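Local coordinates for protein enolase (PDB 3UGV) that binds magnesium and, as a member of the mandelate racemase and muconate lactonizing branch of the enolase superfamily, probably acts on a carboxylate substrate, at residues 90-93 / 94-97; 101-104 / 105-108. One frame throughout, in Å; residues are numbered along the deposited sequence.

Contact 1: 90-93 / 94-97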
ATOM      1  N   LEU F  90      -7.834 -29.170 -32.409  1.00 42.23           N
ATOM      2  CA  LEU F  90      -7.949 -30.403 -31.643  1.00 42.00           C
ATOM      3  C   LEU F  90      -7.287 -31.568 -32.373  1.00 42.86           C
ATOM      4  O   LEU F  90      -6.602 -32.376 -31.755  1.00 40.03           O
ATOM      5  CB  LEU F  90      -9.415 -30.722 -31.342  1.00 33.94           C
ATOM      6  CG  LEU F  90     -10.047 -29.854 -30.259  1.00 42.61           C
ATOM      7  CD1 LEU F  90     -11.537 -30.108 -30.171  1.00 36.21           C
ATOM      8  CD2 LEU F  90      -9.370 -30.096 -28.924  1.00 43.13           C
ATOM      9  N   HIS F  91      -7.483 -31.647 -33.685  1.00 46.13           N
ATOM     10  CA  HIS F  91      -6.885 -32.723 -34.470  1.00 51.21           C
ATOM     11  C   HIS F  91      -5.369 -32.565 -34.568  1.00 53.32           C
ATOM     12  O   HIS F  91      -4.636 -33.551 -34.662  1.00 55.88           O
ATOM     13  CB  HIS F  91      -7.539 -32.822 -35.850  1.00 53.70           C
ATOM     14  CG  HIS F  91      -8.945 -33.344 -35.813  1.00 63.72           C
ATOM     15  ND1 HIS F  91      -9.799 -33.269 -36.894  1.00 72.74           N
ATOM     16  CD2 HIS F  91      -9.643 -33.957 -34.826  1.00 66.33           C
ATOM     17  CE1 HIS F  91     -10.963 -33.809 -36.572  1.00 75.38           C
ATOM     18  NE2 HIS F  91     -10.894 -34.235 -35.323  1.00 70.98           N
ATOM     19  N   ASP F  92      -4.903 -31.321 -34.519  1.00 49.11           N
ATOM     20  CA  ASP F  92      -3.473 -31.039 -34.506  1.00 47.02           C
ATOM     21  C   ASP F  92      -2.834 -31.484 -33.197  1.00 47.60           C
ATOM     22  O   ASP F  92      -1.667 -31.872 -33.172  1.00 42.51           O
ATOM     23  CB  ASP F  92      -3.209 -29.547 -34.717  1.00 53.49           C
ATOM     24  CG  ASP F  92      -2.894 -29.206 -36.159  1.00 58.37           C
ATOM     25  OD1 ASP F  92      -2.420 -30.104 -36.892  1.00 66.42           O
ATOM     26  OD2 ASP F  92      -3.108 -28.035 -36.551  1.00 50.12           O
ATOM     27  N   MET F  93      -3.585 -31.403 -32.102  1.00 52.94           N
ATOM     28  CA  MET F  93      -3.077 -31.872 -30.816  1.00 47.79           C
ATOM     29  C   MET F  93      -3.074 -33.390 -30.819  1.00 48.09           C
ATOM     30  O   MET F  93      -2.173 -34.026 -30.270  1.00 49.62           O
ATOM     31  CB  MET F  93      -3.907 -31.330 -29.651  1.00 33.74           C
ATOM     32  CG  MET F  93      -3.557 -29.907 -29.257  1.00 32.17           C
ATOM     33  SD  MET F  93      -4.813 -29.116 -28.212  1.00 51.67           S
ATOM     34  CE  MET F  93      -4.096 -27.486 -27.982  1.00 46.02           C
ATOM     35  N   SER F  94      -4.085 -33.967 -31.458  1.00 44.30           N
ATOM     36  CA  SER F  94      -4.154 -35.411 -31.601  1.00 47.42           C
ATOM     37  C   SER F  94      -2.894 -35.944 -32.306  1.00 55.38           C
ATOM     38  O   SER F  94      -2.247 -36.872 -31.809  1.00 61.43           O
ATOM     39  CB  SER F  94      -5.427 -35.817 -32.346  1.00 40.85           C
ATOM     40  OG  SER F  94      -5.552 -37.233 -32.418  1.00 47.80           O
ATOM     41  N   ASP F  95      -2.542 -35.353 -33.451  1.00 53.97           N
ATOM     42  CA  ASP F  95      -1.324 -35.748 -34.174  1.00 52.93           C
ATOM     43  C   ASP F  95      -0.098 -35.648 -33.274  1.00 49.59           C
ATOM     44  O   ASP F  95       0.744 -36.543 -33.243  1.00 51.98           O
ATOM     45  CB  ASP F  95      -1.103 -34.875 -35.415  1.00 55.80           C
ATOM     46  CG  ASP F  95      -2.125 -35.136 -36.511  1.00 63.86           C
ATOM     47  OD1 ASP F  95      -2.759 -36.216 -36.499  1.00 63.53           O
ATOM     48  OD2 ASP F  95      -2.288 -34.258 -37.391  1.00 65.66           O
ATOM     49  N   MET F  96      -0.015 -34.547 -32.537  1.00 45.55           N
ATOM     50  CA  MET F  96       1.125 -34.259 -31.680  1.00 46.59           C
ATOM     51  C   MET F  96       1.206 -35.200 -30.473  1.00 43.98           C
ATOM     52  O   MET F  96       2.284 -35.406 -29.908  1.00 44.70           O
ATOM     53  CB  MET F  96       1.057 -32.803 -31.212  1.00 47.66           C
ATOM     54  CG  MET F  96       2.266 -32.333 -30.424  1.00 60.63           C
ATOM     55  SD  MET F  96       1.868 -31.058 -29.205  1.00 84.28           S
ATOM     56  CE  MET F  96       1.400 -32.069 -27.807  1.00 72.97           C
ATOM     57  N   LEU F  97       0.068 -35.772 -30.089  1.00 40.73           N
ATOM     58  CA  LEU F  97      -0.022 -36.569 -28.863  1.00 43.20           C
ATOM     59  C   LEU F  97       0.055 -38.077 -29.095  1.00 45.24           C
ATOM     60  O   LEU F  97       0.308 -38.829 -28.157  1.00 37.53           O
ATOM     61  CB  LEU F  97      -1.306 -36.239 -28.089  1.00 37.53           C
ATOM     62  CG  LEU F  97      -1.351 -34.902 -27.345  1.00 37.15           C
ATOM     63  CD1 LEU F  97      -2.740 -34.635 -26.776  1.00 29.39           C
ATOM     64  CD2 LEU F  97      -0.303 -34.876 -26.248  1.00 31.51           C
TER
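With chi1 at -70°, Asp95 sets its CG beside its own backbone N and folds the carboxylate back over the preceding turn, where CG lies 3.5 Å from His91 O. The same fold leaves Asp95 OD2 4.2 Å from Asp92 OD1, the two carboxylate planes turned 67° against each other. The two charges would tend to repel, a cost probably eased by Lys84 of the second subunit, which forms a salt bridge with Asp92 OD2; Tyr85 of that subunit hydrogen-bonds the same atom. In Ser94 the hydroxyl is swung trans to the backbone N (chi1 -176°) and is hydrogen-bonded to Leu33 N on strand 30-47, while His91 NE2 is hydrogen-bonded to Ala35 N on that strand. In the i to i+4 bonding of the helix, Asp95 N reaches His91 O at 3.0 Å; Ser94 N meets Leu90 O, also at 3.0 Å, and Met96 N meets Asp92 O at 3.2 Å. The last bond, Leu97 N to Met93 O, is short at 2.8 Å but bent and weak, and CG of Leu97 packs 3.2 Å from that same oxygen. Leu90 and Met93 project to the buried side, against helix 123-142. The whole is the closing part of an amphipathic helix, 83-97, packed on the antiparallel sheet of the N-terminal capping domain of this superfamily.

Contact 2: 101-104 / 105-108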
ATOM      1  N   PRO F 101       2.020 -41.124 -23.368  1.00 37.22           N
ATOM      2  CA  PRO F 101       1.243 -41.602 -22.223  1.00 38.07           C
ATOM      3  C   PRO F 101      -0.032 -40.777 -22.065  1.00 43.77           C
ATOM      4  O   PRO F 101      -0.021 -39.573 -22.294  1.00 37.59           O
ATOM      5  CB  PRO F 101       2.194 -41.388 -21.041  1.00 37.15           C
ATOM      6  CG  PRO F 101       3.577 -41.418 -21.664  1.00 34.65           C
ATOM      7  CD  PRO F 101       3.403 -40.762 -23.009  1.00 34.06           C
ATOM      8  N   LEU F 102      -1.131 -41.433 -21.720  1.00 45.27           N
ATOM      9  CA  LEU F 102      -2.387 -40.747 -21.473  1.00 39.47           C
ATOM     10  C   LEU F 102      -2.345 -40.214 -20.044  1.00 42.56           C
ATOM     11  O   LEU F 102      -2.952 -40.789 -19.140  1.00 45.82           O
ATOM     12  CB  LEU F 102      -3.556 -41.715 -21.657  1.00 38.93           C
ATOM     13  CG  LEU F 102      -4.964 -41.197 -21.957  1.00 35.85           C
ATOM     14  CD1 LEU F 102      -5.636 -40.709 -20.703  1.00 40.28           C
ATOM     15  CD2 LEU F 102      -4.938 -40.124 -23.039  1.00 38.88           C
ATOM     16  N   ALA F 103      -1.606 -39.120 -19.852  1.00 42.63           N
ATOM     17  CA  ALA F 103      -1.401 -38.522 -18.536  1.00 35.16           C
ATOM     18  C   ALA F 103      -1.796 -37.049 -18.554  1.00 32.70           C
ATOM     19  O   ALA F 103      -1.080 -36.228 -19.123  1.00 26.37           O
ATOM     20  CB  ALA F 103       0.050 -38.669 -18.119  1.00 27.64           C
ATOM     21  N   PRO F 104      -2.936 -36.715 -17.915  1.00 39.35           N
ATOM     22  CA  PRO F 104      -3.556 -35.385 -17.985  1.00 35.82           C
ATOM     23  C   PRO F 104      -2.551 -34.272 -17.770  1.00 36.82           C
ATOM     24  O   PRO F 104      -2.422 -33.386 -18.607  1.00 44.88           O
ATOM     25  CB  PRO F 104      -4.556 -35.406 -16.827  1.00 36.59           C
ATOM     26  CG  PRO F 104      -4.950 -36.811 -16.716  1.00 41.09           C
ATOM     27  CD  PRO F 104      -3.722 -37.634 -17.073  1.00 37.90           C
ATOM     28  N   ALA F 105      -1.839 -34.335 -16.654  1.00 35.10           N
ATOM     29  CA  ALA F 105      -0.934 -33.266 -16.266  1.00 32.02           C
ATOM     30  C   ALA F 105       0.212 -33.054 -17.252  1.00 37.65           C
ATOM     31  O   ALA F 105       0.578 -31.916 -17.546  1.00 43.65           O
ATOM     32  CB  ALA F 105      -0.407 -33.515 -14.875  1.00 26.01           C
ATOM     33  N   GLU F 106       0.778 -34.141 -17.765  1.00 35.45           N
ATOM     34  CA  GLU F 106       1.855 -34.013 -18.736  1.00 38.35           C
ATOM     35  C   GLU F 106       1.308 -33.424 -20.026  1.00 41.72           C
ATOM     36  O   GLU F 106       1.951 -32.603 -20.673  1.00 40.25           O
ATOM     37  CB  GLU F 106       2.534 -35.362 -18.984  1.00 41.44           C
ATOM     38  CG  GLU F 106       3.175 -35.930 -17.718  1.00 58.30           C
ATOM     39  CD  GLU F 106       4.057 -37.145 -17.960  1.00 70.21           C
ATOM     40  OE1 GLU F 106       4.183 -37.590 -19.125  1.00 71.23           O
ATOM     41  OE2 GLU F 106       4.627 -37.652 -16.966  1.00 74.20           O
ATOM     42  N   ILE F 107       0.099 -33.837 -20.375  1.00 43.85           N
ATOM     43  CA  ILE F 107      -0.536 -33.398 -21.603  1.00 37.85           C
ATOM     44  C   ILE F 107      -0.965 -31.930 -21.543  1.00 33.64           C
ATOM     45  O   ILE F 107      -0.835 -31.203 -22.521  1.00 37.36           O
ATOM     46  CB  ILE F 107      -1.743 -34.279 -21.924  1.00 34.75           C
ATOM     47  CG1 ILE F 107      -1.275 -35.686 -22.299  1.00 33.96           C
ATOM     48  CG2 ILE F 107      -2.571 -33.661 -23.024  1.00 33.71           C
ATOM     49  CD1 ILE F 107      -2.400 -36.628 -22.726  1.00 36.16           C
ATOM     50  N   TYR F 108      -1.478 -31.504 -20.398  1.00 36.10           N
ATOM     51  CA  TYR F 108      -1.890 -30.118 -20.212  1.00 37.66           C
ATOM     52  C   TYR F 108      -0.678 -29.217 -20.440  1.00 39.37           C
ATOM     53  O   TYR F 108      -0.773 -28.199 -21.116  1.00 35.33           O
ATOM     54  CB  TYR F 108      -2.475 -29.929 -18.807  1.00 48.65           C
ATOM     55  CG  TYR F 108      -2.952 -28.526 -18.449  1.00 61.80           C
ATOM     56  CD1 TYR F 108      -4.037 -27.944 -19.098  1.00 64.96           C
ATOM     57  CD2 TYR F 108      -2.343 -27.807 -17.425  1.00 68.03           C
ATOM     58  CE1 TYR F 108      -4.483 -26.671 -18.756  1.00 67.56           C
ATOM     59  CE2 TYR F 108      -2.782 -26.536 -17.076  1.00 72.31           C
ATOM     60  CZ  TYR F 108      -3.851 -25.971 -17.743  1.00 74.29           C
ATOM     61  OH  TYR F 108      -4.286 -24.704 -17.393  1.00 78.64           O
TER
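A helix N-terminus with proline in the first turn, right after the N-cap, is entered here through an inverse gamma turn centred on Leu102 and joins the loop after helix 83-97 to helix 104-114 in the N-terminal domain. Ala103 occupies the N-cap position; its methyl side chain cannot cap the helix, and its carbonyl begins the i to i+4 bonding. Ala103 O accepts Ile107 N at 2.9 Å, the donor lying nearly on the line of the carbonyl bond (C=O...N 166°). One residue on, Pro104 O receives Tyr108 N at 2.8 Å in the same straight fashion. Pro104, whose ring nitrogen has no hydrogen to give, suits the first turn of a helix, and its ring packs on Val135 and Trp136 of helix 123-142. The side chain of Ile107 turns back over this start: CG1, beside the backbone N at chi1 -68°, comes within 3.2 Å of Ala103 O, and the extended chi2 carries CD1 onward to 3.8 Å from Pro101 O. The apolar partner of Ile107 in the loop is Leu102, its CD2 4.3 Å from CD1 of Ile107. Glu106 heads for a subunit interface, where its OE2 is hydrogen-bonded to Thr154 of the third subunit. Tyr108 leads away from the loop to touch Ser308 and Arg312 on helix 306-320. At the foot of the glutamate, the methylene CG of Glu106 rests 4.2 Å from the methyl CB of Ala103.

The two contacts illustrate how a helix finishes and how the next begins: contact 1 lies in the last turns of helix 83-97, contact 2 at the start of helix 104-114. They meet where Leu97 CD1 packs 3.9 Å from Ile107 CG2, although their centres are 13 Å apart. Contact 1 is partly buried, with acidic groups on its outer side and apolar ones within; contact 2 is the more buried, pairing straight backbone bonds with prolines, alanines and Ile107 on Leu102. Both border helix 123-142, but contact 1 also rests on the sheet strands 30-47 and 52-65. Each sends one acidic side chain to a different neighbour: Asp92 to the second subunit, Glu106 to the third.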